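Local coordinates for protein glutaredoxin (Methanosarcina acetivorans, PDB 5CAX) that is a methanoredoxin, a glutaredoxin-like enzyme that reduces protein disulfides in a coenzyme M-dependent manner, at residues K38-D42 against L43-F47. Sequence-based numbering, arbitrary orientation.
Sequences KLLTD and LGVDF. With CD (cadmium ion), chain F.
The ring of F47 folds back beneath the last turn of helix 31-43 and receives L40 on one face. Followed outward, the L40 side chain first presents CB, which lies 3.6 Å from the F47 ring centroid and 16° off the ring normal, a CH-pi contact displaced toward the CZ rim. CG lies beside the backbone N of L40 (chi1 -65°), and from there the two methyls diverge: CD1 reaches the CD1-CE1 side of the same ring, 3.7 Å from F47 CE1, whereas CD2 comes loosely to V45, 4.3 Å from its CG2. T41 meets F47 differently, its OG1 lying near the ring plane at the edge, 3.7 Å from F47 CZ; this hydroxyl also makes a weak hydrogen bond to the carbonyl of K37.

Between these residues the helix ends in a Schellman motif. L43 N still makes a regular helical bond to L39 O (2.8 Å), but G44, with phi of 72°, turns the chain away, and its N is shared by two weak bonds, to L40 O at 3.3 Å and to T41 O. The turn starts the connection from helix 31-43 to strand 48-51, an edge strand of the thioredoxin-type sheet, and I22 and M24 on the adjacent strand 22-26 touch F47 and L40, respectively. One turn apart on another side of the helix, L39 and L43 pack obliquely, L39 CG lying 3.9 Å from L43 CD1; I95 and R96 of helix 92-99 touch L39 and L43, respectively. Beyond V45 the backbone carries D46 outward, where its OD1 binds a cadmium ion at 2.6 Å and OD2 accepts a hydrogen bond from a water that is also a ligand of the metal.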
ATOM      1  N   LYS A  38      -1.363   8.905   3.249  1.00 56.35           N
ATOM      2  CA  LYS A  38      -2.095  10.095   3.680  1.00 58.04           C
ATOM      3  C   LYS A  38      -3.338  10.294   2.816  1.00 57.52           C
ATOM      4  O   LYS A  38      -4.372  10.738   3.290  1.00 58.62           O
ATOM      5  CB  LYS A  38      -1.210  11.334   3.584  1.00 59.53           C
ATOM      6  CG  LYS A  38      -1.863  12.633   4.046  1.00 61.78           C
ATOM      7  CD  LYS A  38      -1.017  13.834   3.636  1.00 70.31           C
ATOM      8  CE  LYS A  38      -1.458  15.140   4.318  1.00 74.25           C
ATOM      9  NZ  LYS A  38      -2.875  15.556   4.057  1.00 74.97           N
ATOM     10  N   LEU A  39      -3.224   9.961   1.536  1.00 62.04           N
ATOM     11  CA  LEU A  39      -4.353  10.063   0.617  1.00 66.61           C
ATOM     12  C   LEU A  39      -5.430   9.057   1.000  1.00 65.05           C
ATOM     13  O   LEU A  39      -6.608   9.397   1.087  1.00 62.08           O
ATOM     14  CB  LEU A  39      -3.910   9.841  -0.828  1.00 61.63           C
ATOM     15  CG  LEU A  39      -5.079   9.549  -1.773  1.00 68.90           C
ATOM     16  CD1 LEU A  39      -6.004  10.754  -1.895  1.00 72.05           C
ATOM     17  CD2 LEU A  39      -4.600   9.102  -3.142  1.00 68.85           C
ATOM     18  N   LEU A  40      -4.999   7.817   1.215  1.00 55.63           N
ATOM     19  CA  LEU A  40      -5.860   6.755   1.682  1.00 54.91           C
ATOM     20  C   LEU A  40      -6.503   7.145   3.028  1.00 56.34           C
ATOM     21  O   LEU A  40      -7.665   6.870   3.286  1.00 56.64           O
ATOM     22  CB  LEU A  40      -5.048   5.465   1.793  1.00 54.45           C
ATOM     23  CG  LEU A  40      -4.484   4.841   0.509  1.00 53.80           C
ATOM     24  CD1 LEU A  40      -3.372   3.830   0.843  1.00 52.43           C
ATOM     25  CD2 LEU A  40      -5.563   4.166  -0.308  1.00 52.10           C
ATOM     26  N   THR A  41      -5.733   7.786   3.893  1.00 75.49           N
ATOM     27  CA  THR A  41      -6.272   8.290   5.153  1.00 76.39           C
ATOM     28  C   THR A  41      -7.290   9.415   4.923  1.00 77.68           C
ATOM     29  O   THR A  41      -8.333   9.470   5.589  1.00 79.85           O
ATOM     30  CB  THR A  41      -5.139   8.746   6.081  1.00 77.78           C
ATOM     31  OG1 THR A  41      -4.534   7.577   6.653  1.00 77.66           O
ATOM     32  CG2 THR A  41      -5.672   9.601   7.215  1.00 81.08           C
ATOM     33  N   ASP A  42      -6.992  10.307   3.984  1.00 72.84           N
ATOM     34  CA  ASP A  42      -7.904  11.394   3.640  1.00 73.20           C
ATOM     35  C   ASP A  42      -9.206  10.834   3.044  1.00 69.91           C
ATOM     36  O   ASP A  42     -10.300  11.319   3.338  1.00 71.10           O
ATOM     37  CB  ASP A  42      -7.242  12.359   2.651  1.00 73.86           C
ATOM     38  CG  ASP A  42      -6.195  13.250   3.301  1.00 76.16           C
ATOM     39  OD1 ASP A  42      -6.336  13.585   4.503  1.00 75.73           O
ATOM     40  OD2 ASP A  42      -5.210  13.605   2.603  1.00 76.85           O
ATOM     41  N   LEU A  43      -9.086   9.796   2.220  1.00 61.88           N
ATOM     42  CA  LEU A  43     -10.267   9.151   1.644  1.00 64.41           C
ATOM     43  C   LEU A  43     -11.143   8.488   2.700  1.00 64.92           C
ATOM     44  O   LEU A  43     -12.314   8.201   2.457  1.00 62.20           O
ATOM     45  CB  LEU A  43      -9.859   8.119   0.594  1.00 61.72           C
ATOM     46  CG  LEU A  43      -9.157   8.751  -0.607  1.00 63.82           C
ATOM     47  CD1 LEU A  43      -8.476   7.688  -1.452  1.00 62.56           C
ATOM     48  CD2 LEU A  43     -10.136   9.578  -1.427  1.00 62.65           C
ATOM     49  N   GLY A  44     -10.559   8.236   3.866  1.00 61.91           N
ATOM     50  CA  GLY A  44     -11.307   7.706   4.978  1.00 59.94           C
ATOM     51  C   GLY A  44     -11.669   6.260   4.764  1.00 58.46           C
ATOM     52  O   GLY A  44     -12.672   5.802   5.296  1.00 59.24           O
ATOM     53  N   VAL A  45     -10.891   5.572   3.932  1.00 55.36           N
ATOM     54  CA  VAL A  45     -11.108   4.152   3.674  1.00 54.11           C
ATOM     55  C   VAL A  45     -10.414   3.174   4.648  1.00 54.08           C
ATOM     56  O   VAL A  45      -9.478   3.499   5.378  1.00 54.73           O
ATOM     57  CB  VAL A  45     -10.685   3.780   2.241  1.00 54.55           C
ATOM     58  CG1 VAL A  45     -11.478   4.596   1.225  1.00 55.20           C
ATOM     59  CG2 VAL A  45      -9.174   3.936   2.063  1.00 51.80           C
ATOM     60  N   ASP A  46     -10.936   1.959   4.658  1.00 58.45           N
ATOM     61  CA  ASP A  46     -10.372   0.867   5.424  1.00 53.89           C
ATOM     62  C   ASP A  46      -9.200   0.260   4.644  1.00 55.78           C
ATOM     63  O   ASP A  46      -9.385  -0.177   3.503  1.00 51.60           O
ATOM     64  CB  ASP A  46     -11.466  -0.172   5.688  1.00 55.40           C
ATOM     65  CG  ASP A  46     -11.195  -1.024   6.903  1.00 55.92           C
ATOM     66  OD1 ASP A  46     -11.516  -0.538   8.002  1.00 57.48           O
ATOM     67  OD2 ASP A  46     -10.691  -2.164   6.761  1.00 55.68           O
ATOM     68  N   PHE A  47      -8.008   0.255   5.244  1.00 53.85           N
ATOM     69  CA  PHE A  47      -6.783  -0.275   4.612  1.00 54.13           C
ATOM     70  C   PHE A  47      -5.604  -0.630   5.560  1.00 51.40           C
ATOM     71  O   PHE A  47      -5.615  -0.382   6.748  1.00 52.72           O
ATOM     72  CB  PHE A  47      -6.295   0.710   3.536  1.00 49.08           C
ATOM     73  CG  PHE A  47      -5.601   1.946   4.077  1.00 51.38           C
ATOM     74  CD1 PHE A  47      -4.216   2.066   4.012  1.00 50.13           C
ATOM     75  CD2 PHE A  47      -6.331   2.999   4.606  1.00 51.25           C
ATOM     76  CE1 PHE A  47      -3.581   3.202   4.483  1.00 59.10           C
ATOM     77  CE2 PHE A  47      -5.696   4.137   5.080  1.00 53.74           C
ATOM     78  CZ  PHE A  47      -4.319   4.240   5.019  1.00 51.74           C
TER
HETATM   79 CD    CD F 202     -10.746  -2.379   9.649  1.00 55.25          CD
HETATM   80  O   HOH W   1     -11.851  -4.527   8.638  1.00 30.00           O